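CRISPR-associated endonuclease Cas9 (Campylobacter jejuni subsp. jejuni serotype O:2, PDB 5X2H) uses a guide RNA to find matching invading DNA in bacterial CRISPR immunity and, in its natural full-length form, cuts the two strands with separate RuvC-like and HNH nuclease domains. Local coordinates at residues 110-115 against 171-176; 212-217 against 222-227; 372-377 against 390-395. All coordinates share one frame; numbering follows the deposited sequence.

Interaction 1 of 3, residues 110-115 against 171-176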
loop_
_atom_site.group_PDB
_atom_site.type_symbol
_atom_site.label_atom_id
_atom_site.label_comp_id
_atom_site.label_asym_id
_atom_site.label_seq_id
_atom_site.Cartn_x
_atom_site.Cartn_y
_atom_site.Cartn_z
ATOM N N LEU A 110 2.431 -36.973 22.717
ATOM C CA LEU A 110 1.185 -37.600 22.290
ATOM C C LEU A 110 1.258 -38.028 20.832
ATOM O O LEU A 110 0.741 -39.090 20.461
ATOM C CB LEU A 110 0.011 -36.646 22.510
ATOM C CG LEU A 110 -0.380 -36.336 23.955
ATOM C CD1 LEU A 110 -1.629 -35.471 23.975
ATOM C CD2 LEU A 110 -0.597 -37.617 24.746
ATOM N N ARG A 111 1.902 -37.218 19.988
ATOM C CA ARG A 111 2.025 -37.554 18.575
ATOM C C ARG A 111 3.002 -38.698 18.336
ATOM O O ARG A 111 2.915 -39.358 17.295
ATOM C CB ARG A 111 2.443 -36.318 17.776
ATOM C CG ARG A 111 1.306 -35.329 17.549
ATOM C CD ARG A 111 1.816 -33.929 17.248
ATOM N NE ARG A 111 2.578 -33.864 16.005
ATOM C CZ ARG A 111 3.157 -32.759 15.545
ATOM N NH1 ARG A 111 3.062 -31.624 16.228
ATOM N NH2 ARG A 111 3.833 -32.787 14.404
ATOM N N PHE A 112 3.927 -38.948 19.267
ATOM C CA PHE A 112 4.775 -40.129 19.149
ATOM C C PHE A 112 4.040 -41.385 19.603
ATOM O O PHE A 112 4.165 -42.439 18.970
ATOM C CB PHE A 112 6.067 -39.950 19.950
ATOM C CG PHE A 112 6.904 -41.197 20.020
ATOM C CD1 PHE A 112 7.512 -41.703 18.882
ATOM C CD2 PHE A 112 7.076 -41.869 21.220
ATOM C CE1 PHE A 112 8.275 -42.857 18.939
ATOM C CE2 PHE A 112 7.842 -43.024 21.284
ATOM C CZ PHE A 112 8.442 -43.516 20.142
ATOM N N ARG A 113 3.273 -41.291 20.694
ATOM C CA ARG A 113 2.490 -42.435 21.153
ATOM C C ARG A 113 1.509 -42.899 20.086
ATOM O O ARG A 113 1.245 -44.100 19.954
ATOM C CB ARG A 113 1.725 -42.083 22.427
ATOM C CG ARG A 113 2.569 -41.786 23.643
ATOM C CD ARG A 113 1.653 -41.472 24.811
ATOM N NE ARG A 113 2.374 -41.130 26.030
ATOM C CZ ARG A 113 1.782 -40.736 27.152
ATOM N NH1 ARG A 113 0.461 -40.632 27.200
ATOM N NH2 ARG A 113 2.506 -40.444 28.223
ATOM N N ALA A 114 0.954 -41.955 19.320
ATOM C CA ALA A 114 -0.056 -42.283 18.320
ATOM C C ALA A 114 0.457 -43.265 17.278
ATOM O O ALA A 114 -0.351 -43.927 16.618
ATOM C CB ALA A 114 -0.548 -41.009 17.633
ATOM N N LEU A 115 1.774 -43.374 17.112
ATOM C CA LEU A 115 2.349 -44.346 16.195
ATOM C C LEU A 115 2.502 -45.728 16.817
ATOM O O LEU A 115 2.889 -46.665 16.110
ATOM C CB LEU A 115 3.712 -43.854 15.704
ATOM C CG LEU A 115 3.798 -42.384 15.287
ATOM C CD1 LEU A 115 5.229 -42.009 14.935
ATOM C CD2 LEU A 115 2.865 -42.091 14.123
ATOM N N TYR A 171 9.896 -36.909 14.776
ATOM C CA TYR A 171 11.138 -36.190 14.511
ATOM C C TYR A 171 11.355 -35.070 15.523
ATOM O O TYR A 171 12.427 -34.964 16.128
ATOM C CB TYR A 171 11.115 -35.646 13.084
ATOM C CG TYR A 171 12.187 -34.631 12.754
ATOM C CD1 TYR A 171 13.534 -34.966 12.803
ATOM C CD2 TYR A 171 11.848 -33.342 12.361
ATOM C CE1 TYR A 171 14.514 -34.040 12.489
ATOM C CE2 TYR A 171 12.816 -32.411 12.043
ATOM C CZ TYR A 171 14.147 -32.763 12.108
ATOM O OH TYR A 171 15.106 -31.831 11.790
ATOM N N LEU A 172 10.339 -34.231 15.729
ATOM C CA LEU A 172 10.477 -33.136 16.685
ATOM C C LEU A 172 10.568 -33.656 18.115
ATOM O O LEU A 172 11.293 -33.092 18.942
ATOM C CB LEU A 172 9.308 -32.163 16.541
ATOM C CG LEU A 172 9.209 -31.429 15.202
ATOM C CD1 LEU A 172 7.985 -30.519 15.169
ATOM C CD2 LEU A 172 10.482 -30.636 14.932
ATOM N N TYR A 173 9.841 -34.731 18.424
ATOM C CA TYR A 173 9.821 -35.236 19.792
ATOM C C TYR A 173 11.151 -35.870 20.173
ATOM O O TYR A 173 11.583 -35.772 21.328
ATOM C CB TYR A 173 8.678 -36.237 19.962
ATOM C CG TYR A 173 8.690 -36.966 21.284
ATOM C CD1 TYR A 173 8.384 -36.305 22.466
ATOM C CD2 TYR A 173 9.002 -38.319 21.350
ATOM C CE1 TYR A 173 8.394 -36.966 23.677
ATOM C CE2 TYR A 173 9.013 -38.991 22.560
ATOM C CZ TYR A 173 8.707 -38.309 23.719
ATOM O OH TYR A 173 8.713 -38.966 24.926
ATOM N N LYS A 174 11.819 -36.518 19.221
ATOM C CA LYS A 174 13.045 -37.246 19.522
ATOM C C LYS A 174 14.305 -36.429 19.283
ATOM O O LYS A 174 15.328 -36.685 19.930
ATOM C CB LYS A 174 13.111 -38.529 18.691
ATOM C CG LYS A 174 12.158 -39.611 19.153
ATOM C CD LYS A 174 12.346 -40.878 18.340
ATOM C CE LYS A 174 11.627 -42.054 18.975
ATOM N NZ LYS A 174 11.666 -43.255 18.099
ATOM N N GLU A 175 14.264 -35.456 18.375
ATOM C CA GLU A 175 15.452 -34.678 18.051
ATOM C C GLU A 175 15.568 -33.396 18.862
ATOM O O GLU A 175 16.687 -32.943 19.127
ATOM C CB GLU A 175 15.469 -34.330 16.559
ATOM C CG GLU A 175 15.757 -35.507 15.645
ATOM C CD GLU A 175 17.218 -35.914 15.663
ATOM O OE1 GLU A 175 18.062 -35.084 16.064
ATOM O OE2 GLU A 175 17.520 -37.062 15.277
ATOM N N TYR A 176 14.451 -32.802 19.267
ATOM C CA TYR A 176 14.528 -31.493 19.905
ATOM C C TYR A 176 13.767 -31.396 21.220
ATOM O O TYR A 176 14.231 -30.709 22.132
ATOM C CB TYR A 176 14.019 -30.414 18.933
ATOM C CG TYR A 176 14.727 -30.421 17.597
ATOM C CD1 TYR A 176 16.062 -30.049 17.494
ATOM C CD2 TYR A 176 14.061 -30.799 16.438
ATOM C CE1 TYR A 176 16.714 -30.058 16.276
ATOM C CE2 TYR A 176 14.705 -30.810 15.215
ATOM C CZ TYR A 176 16.031 -30.439 15.140
ATOM O OH TYR A 176 16.676 -30.448 13.924
#

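Interaction 2 of 3, residues 212-217 against 222-227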
loop_
_atom_site.group_PDB
_atom_site.type_symbol
_atom_site.label_atom_id
_atom_site.label_comp_id
_atom_site.label_asym_id
_atom_site.label_seq_id
_atom_site.Cartn_x
_atom_site.Cartn_y
_atom_site.Cartn_z
ATOM N N LEU A 212 -1.417 -40.410 8.808
ATOM C CA LEU A 212 -0.828 -41.602 9.404
ATOM C C LEU A 212 -1.380 -41.853 10.801
ATOM O O LEU A 212 -1.625 -43.004 11.180
ATOM C CB LEU A 212 0.695 -41.467 9.445
ATOM C CG LEU A 212 1.465 -42.592 10.139
ATOM C CD1 LEU A 212 1.314 -43.902 9.375
ATOM C CD2 LEU A 212 2.930 -42.220 10.299
ATOM N N ILE A 213 -1.582 -40.787 11.579
ATOM C CA ILE A 213 -2.095 -40.945 12.937
ATOM C C ILE A 213 -3.505 -41.520 12.914
ATOM O O ILE A 213 -3.844 -42.398 13.716
ATOM C CB ILE A 213 -2.038 -39.602 13.688
ATOM C CG1 ILE A 213 -0.585 -39.214 13.974
ATOM C CG2 ILE A 213 -2.841 -39.676 14.976
ATOM C CD1 ILE A 213 -0.430 -37.856 14.636
ATOM N N PHE A 214 -4.348 -41.038 11.995
ATOM C CA PHE A 214 -5.688 -41.600 11.853
ATOM C C PHE A 214 -5.623 -43.085 11.521
ATOM O O PHE A 214 -6.318 -43.903 12.136
ATOM C CB PHE A 214 -6.469 -40.842 10.777
ATOM C CG PHE A 214 -7.348 -39.749 11.319
ATOM C CD1 PHE A 214 -8.565 -40.050 11.905
ATOM C CD2 PHE A 214 -6.962 -38.421 11.235
ATOM C CE1 PHE A 214 -9.379 -39.053 12.405
ATOM C CE2 PHE A 214 -7.775 -37.416 11.733
ATOM C CZ PHE A 214 -8.985 -37.735 12.319
ATOM N N LYS A 215 -4.778 -43.454 10.554
ATOM C CA LYS A 215 -4.666 -44.851 10.147
ATOM C C LYS A 215 -4.123 -45.720 11.275
ATOM O O LYS A 215 -4.595 -46.844 11.483
ATOM C CB LYS A 215 -3.779 -44.960 8.907
ATOM C CG LYS A 215 -3.434 -46.384 8.498
ATOM C CD LYS A 215 -1.993 -46.467 8.012
ATOM C CE LYS A 215 -1.904 -46.837 6.541
ATOM N NZ LYS A 215 -2.041 -48.302 6.326
ATOM N N LYS A 216 -3.131 -45.219 12.016
ATOM C CA LYS A 216 -2.561 -46.000 13.109
ATOM C C LYS A 216 -3.542 -46.131 14.267
ATOM O O LYS A 216 -3.659 -47.206 14.865
ATOM C CB LYS A 216 -1.249 -45.371 13.577
ATOM C CG LYS A 216 -0.105 -45.536 12.588
ATOM C CD LYS A 216 0.692 -46.808 12.851
ATOM C CE LYS A 216 1.344 -47.317 11.572
ATOM N NZ LYS A 216 2.408 -48.325 11.836
ATOM N N GLN A 217 -4.251 -45.050 14.602
ATOM C CA GLN A 217 -5.293 -45.143 15.620
ATOM C C GLN A 217 -6.414 -46.070 15.178
ATOM O O GLN A 217 -7.058 -46.713 16.016
ATOM C CB GLN A 217 -5.845 -43.754 15.942
ATOM C CG GLN A 217 -4.873 -42.865 16.695
ATOM C CD GLN A 217 -4.410 -43.488 17.996
ATOM O OE1 GLN A 217 -5.163 -43.559 18.965
ATOM N NE2 GLN A 217 -3.165 -43.951 18.020
ATOM N N PHE A 222 -9.296 -47.285 17.717
ATOM C CA PHE A 222 -10.040 -46.038 17.817
ATOM C C PHE A 222 -11.141 -46.022 16.765
ATOM O O PHE A 222 -10.891 -46.272 15.581
ATOM C CB PHE A 222 -9.108 -44.838 17.638
ATOM C CG PHE A 222 -9.574 -43.592 18.343
ATOM C CD1 PHE A 222 -10.721 -42.931 17.932
ATOM C CD2 PHE A 222 -8.854 -43.073 19.409
ATOM C CE1 PHE A 222 -11.147 -41.784 18.576
ATOM C CE2 PHE A 222 -9.274 -41.926 20.058
ATOM C CZ PHE A 222 -10.423 -41.281 19.640
ATOM N N SER A 223 -12.364 -45.737 17.198
ATOM C CA SER A 223 -13.536 -45.768 16.334
ATOM C C SER A 223 -13.984 -44.347 16.022
ATOM O O SER A 223 -14.162 -43.532 16.934
ATOM C CB SER A 223 -14.673 -46.555 16.987
ATOM O OG SER A 223 -14.858 -46.159 18.336
ATOM N N PHE A 224 -14.157 -44.056 14.736
ATOM C CA PHE A 224 -14.642 -42.758 14.291
ATOM C C PHE A 224 -15.236 -42.914 12.899
ATOM O O PHE A 224 -14.776 -43.738 12.104
ATOM C CB PHE A 224 -13.527 -41.702 14.288
ATOM C CG PHE A 224 -12.232 -42.189 13.700
ATOM C CD1 PHE A 224 -12.044 -42.223 12.327
ATOM C CD2 PHE A 224 -11.202 -42.614 14.524
ATOM C CE1 PHE A 224 -10.855 -42.675 11.788
ATOM C CE2 PHE A 224 -10.010 -43.066 13.991
ATOM C CZ PHE A 224 -9.837 -43.099 12.621
ATOM N N SER A 225 -16.264 -42.119 12.621
ATOM C CA SER A 225 -16.896 -42.155 11.311
ATOM C C SER A 225 -15.907 -41.731 10.230
ATOM O O SER A 225 -15.009 -40.917 10.461
ATOM C CB SER A 225 -18.126 -41.248 11.292
ATOM O OG SER A 225 -17.789 -39.922 11.659
ATOM N N LYS A 226 -16.072 -42.309 9.036
ATOM C CA LYS A 226 -15.217 -41.938 7.913
ATOM C C LYS A 226 -15.354 -40.461 7.583
ATOM O O LYS A 226 -14.373 -39.816 7.189
ATOM C CB LYS A 226 -15.554 -42.790 6.689
ATOM N N LYS A 227 -16.558 -39.907 7.747
ATOM C CA LYS A 227 -16.775 -38.491 7.479
ATOM C C LYS A 227 -15.970 -37.609 8.426
ATOM O O LYS A 227 -15.615 -36.480 8.069
ATOM C CB LYS A 227 -18.267 -38.174 7.581
ATOM C CG LYS A 227 -18.642 -36.750 7.220
ATOM C CD LYS A 227 -20.085 -36.459 7.597
ATOM C CE LYS A 227 -20.399 -34.976 7.466
ATOM N NZ LYS A 227 -21.556 -34.582 8.316
#

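Interaction 3 of 3, residues 372-377 against 390-395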
loop_
_atom_site.group_PDB
_atom_site.type_symbol
_atom_site.label_atom_id
_atom_site.label_comp_id
_atom_site.label_asym_id
_atom_site.label_seq_id
_atom_site.Cartn_x
_atom_site.Cartn_y
_atom_site.Cartn_z
ATOM N N ILE A 372 -12.402 -24.946 -8.328
ATOM C CA ILE A 372 -13.791 -25.384 -8.242
ATOM C C ILE A 372 -14.711 -24.361 -8.897
ATOM O O ILE A 372 -15.599 -24.712 -9.682
ATOM C CB ILE A 372 -14.187 -25.653 -6.776
ATOM C CG1 ILE A 372 -13.856 -27.097 -6.383
ATOM C CG2 ILE A 372 -15.670 -25.376 -6.552
ATOM C CD1 ILE A 372 -12.372 -27.396 -6.264
ATOM N N LYS A 373 -14.506 -23.077 -8.595
ATOM C CA LYS A 373 -15.282 -22.042 -9.267
ATOM C C LYS A 373 -14.942 -21.973 -10.749
ATOM O O LYS A 373 -15.783 -21.573 -11.561
ATOM C CB LYS A 373 -15.054 -20.689 -8.588
ATOM C CG LYS A 373 -16.342 -19.992 -8.172
ATOM C CD LYS A 373 -16.080 -18.714 -7.385
ATOM C CE LYS A 373 -15.701 -19.004 -5.942
ATOM N NZ LYS A 373 -15.690 -17.761 -5.121
ATOM N N LEU A 374 -13.722 -22.374 -11.121
ATOM C CA LEU A 374 -13.374 -22.465 -12.534
ATOM C C LEU A 374 -14.054 -23.661 -13.193
ATOM O O LEU A 374 -14.518 -23.562 -14.334
ATOM C CB LEU A 374 -11.855 -22.543 -12.696
ATOM C CG LEU A 374 -11.314 -22.746 -14.114
ATOM C CD1 LEU A 374 -11.841 -21.680 -15.073
ATOM C CD2 LEU A 374 -9.790 -22.763 -14.106
ATOM N N LYS A 375 -14.120 -24.798 -12.491
ATOM C CA LYS A 375 -14.857 -25.948 -13.010
ATOM C C LYS A 375 -16.307 -25.583 -13.292
ATOM O O LYS A 375 -16.850 -25.929 -14.349
ATOM C CB LYS A 375 -14.794 -27.117 -12.023
ATOM C CG LYS A 375 -13.435 -27.788 -11.892
ATOM C CD LYS A 375 -13.470 -28.873 -10.823
ATOM C CE LYS A 375 -12.086 -29.437 -10.543
ATOM N NZ LYS A 375 -11.532 -30.156 -11.722
ATOM N N LYS A 376 -16.949 -24.875 -12.359
ATOM C CA LYS A 376 -18.339 -24.478 -12.552
ATOM C C LYS A 376 -18.484 -23.507 -13.718
ATOM O O LYS A 376 -19.462 -23.574 -14.470
ATOM C CB LYS A 376 -18.889 -23.860 -11.266
ATOM N N ALA A 377 -17.521 -22.598 -13.887
ATOM C CA ALA A 377 -17.607 -21.639 -14.984
ATOM C C ALA A 377 -17.423 -22.326 -16.331
ATOM O O ALA A 377 -18.135 -22.016 -17.292
ATOM C CB ALA A 377 -16.570 -20.534 -14.798
ATOM N N SER A 390 -9.124 -30.887 -17.532
ATOM C CA SER A 390 -7.887 -30.504 -18.203
ATOM C C SER A 390 -7.725 -28.989 -18.226
ATOM O O SER A 390 -6.660 -28.463 -17.881
ATOM C CB SER A 390 -7.863 -31.069 -19.623
ATOM O OG SER A 390 -8.046 -32.474 -19.620
ATOM N N LEU A 391 -8.778 -28.270 -18.627
ATOM C CA LEU A 391 -8.714 -26.815 -18.670
ATOM C C LEU A 391 -8.604 -26.197 -17.282
ATOM O O LEU A 391 -8.115 -25.069 -17.158
ATOM C CB LEU A 391 -9.940 -26.253 -19.391
ATOM C CG LEU A 391 -10.134 -26.624 -20.864
ATOM C CD1 LEU A 391 -11.352 -25.912 -21.433
ATOM C CD2 LEU A 391 -8.892 -26.295 -21.678
ATOM N N SER A 392 -9.041 -26.909 -16.239
ATOM C CA SER A 392 -8.978 -26.371 -14.884
ATOM C C SER A 392 -7.561 -26.337 -14.332
ATOM O O SER A 392 -7.318 -25.646 -13.337
ATOM C CB SER A 392 -9.870 -27.187 -13.945
ATOM O OG SER A 392 -11.178 -26.649 -13.879
ATOM N N LYS A 393 -6.626 -27.066 -14.941
ATOM C CA LYS A 393 -5.266 -27.161 -14.427
ATOM C C LYS A 393 -4.305 -26.172 -15.072
ATOM O O LYS A 393 -3.187 -26.008 -14.572
ATOM C CB LYS A 393 -4.729 -28.587 -14.618
ATOM N N LEU A 394 -4.704 -25.514 -16.156
ATOM C CA LEU A 394 -3.822 -24.590 -16.854
ATOM C C LEU A 394 -3.721 -23.270 -16.101
ATOM O O LEU A 394 -4.711 -22.766 -15.561
ATOM C CB LEU A 394 -4.326 -24.347 -18.275
ATOM C CG LEU A 394 -4.501 -25.587 -19.155
ATOM C CD1 LEU A 394 -5.222 -25.224 -20.439
ATOM C CD2 LEU A 394 -3.153 -26.232 -19.456
ATOM N N GLU A 395 -2.514 -22.709 -16.070
ATOM C CA GLU A 395 -2.241 -21.445 -15.392
ATOM C C GLU A 395 -2.040 -20.365 -16.449
ATOM O O GLU A 395 -1.035 -20.371 -17.168
ATOM C CB GLU A 395 -1.014 -21.561 -14.489
ATOM C CG GLU A 395 -0.998 -22.801 -13.605
ATOM C CD GLU A 395 0.197 -22.836 -12.670
ATOM O OE1 GLU A 395 0.432 -21.834 -11.958
ATOM O OE2 GLU A 395 0.911 -23.861 -12.655
#

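Interaction 1 of 3, residues 110-115 against 171-176
The aromatic part of this contact is the pair F112 and Y173, each reaching from its own helix toward the other. Their planes are nearly parallel, at 21°, but with centroids 5.4 Å apart the rings are offset so far along their planes that they barely overlap, and the pair is not a full stack. What meets is one flank of each residue: F112 CB lies 3.6 Å from Y173 CD2, and F112 CD2 is 3.7 Å from Y173 CE2. Both side chains hold CG anti to the backbone N (chi1 172° in each), which places each ring toward the other helix.

The aliphatic part comes from K174. Its extended chain crosses F112 at about a right angle, and K174 CE approaches F112 CE1 to 3.4 Å. A lysine suits this exposed margin because its methylenes can lie against phenylalanine while the ammonium reaches on to a charged partner; here K174 NZ makes a salt bridge with E170, one turn earlier on the same helix.

Across the two segments there is no hydrogen bond. One residue before F112, R111 makes a salt bridge with E209 of helix 203-219. The arrangement is that of a small aromatic surface patch joining two short helices, 107-113 and 168-175, in a helical part of Cas9.

Interaction 2 of 3, residues 212-217 against 222-227
The rings of F214 and F224 meet in a T-shaped stack: the edge of F214 points at a face of F224, with planes at 83° and centroids 5.0 Å apart. F214 CE1 lies over the centre of the F224 ring, while the neighbouring F214 CD1 comes within 3.4 Å of F224 CZ. At the edge of the F224 ring, in its plane, sit the backbone O of F214 and CD1 of F222, so two parts of the rim are lined, one by the helix backbone and one by the neighbouring phenylalanine. F224 reaches this place with CG between the backbone N and the carbonyl carbon (chi1 44°), a crowded position that folds the ring back toward helix 203-219.

The F222 ring is met obliquely by Q217, whose OE1 is 3.7 Å from F222 CD2; amide and ring planes stand 62° apart. Closer to the backbone, Q217 CB touches F222 CB at 3.8 Å. F124 of helix 121-133 packs edge-to-face with both F214 and F222, extending the aromatic cluster.

One backbone hydrogen bond ties the segments together. F222 N donates to Q217 O over 2.9 Å, and the bond spans the turn in which helix 203-219 ends and the chain doubles back toward helix 226-236.

Q217 is a buried polar residue with its needs met: OE1 accepts from L119 N, and NE2 donates to the carbonyls of A114 and E117. Glutamine suits the place because its amide both accepts and donates. The chemistry is thus divided, with phenylalanines filling the apolar side of the turn and one amide serving backbone groups of the 114-119 region, which implies that the turn is held to the 114-119 region by directional bonds and to F124 of helix 121-133 by ring packing.

Interaction 3 of 3, residues 372-377 against 390-395
Along 372-377, L374 is the first residue to meet the other segment, and it faces S392 directly. With CG anti to the backbone N (chi1 176°), its branch extends toward 390-395 and lays CD2 3.8 Å from S392 CA; the same methyl is 4.2 Å from L391 O. Leucine suits this buried position, since it covers the backbone at L391 and S392. The next residue, K375, passes alongside S392: its CG approaches S392 OG to 3.2 Å, a close packing contact and not a hydrogen bond. The lysine chain bends at its last torsion (chi4 -65°), while NZ makes a long, weak ion pair with D389.

Small S392 lets the two backbones come near, with K375 CA and S392 CA 6.2 Å apart. Its hydroxyl makes a weak hydrogen bond with the carbonyl of I388, one turn back.

Around this pair, L374 also touches D364 of helix 355-367 and I368 in the loop that follows it. L391 packs on I361 and I365 of that helix, on Y341 and F344 of helix 336-344, and on L378 of helix 371-379, so the contact joins consecutive helices of a small all-helical bundle.

Interactions 1 and 2 are neighbours, their centres 18 Å apart, and they touch directly: A114 O lies 3.1 Å from Q217 NE2 in a probable hydrogen bond, A114 CB packs on I213 CG2, and L115 CD2 on L212 CD2. The segment 110-115 therefore faces helix 168-175 through F112 and helix 203-219 through A114 and L115. Interaction 3 stands apart, its nearest atoms about 17 Å from interaction 2 and about 27 Å from interaction 1. All three lie away from the predicted RuvC-like nuclease site, yet close to the bound nucleic acid, with nearest atoms about 6, 8 and 5 Å from it for interactions 1, 2 and 3.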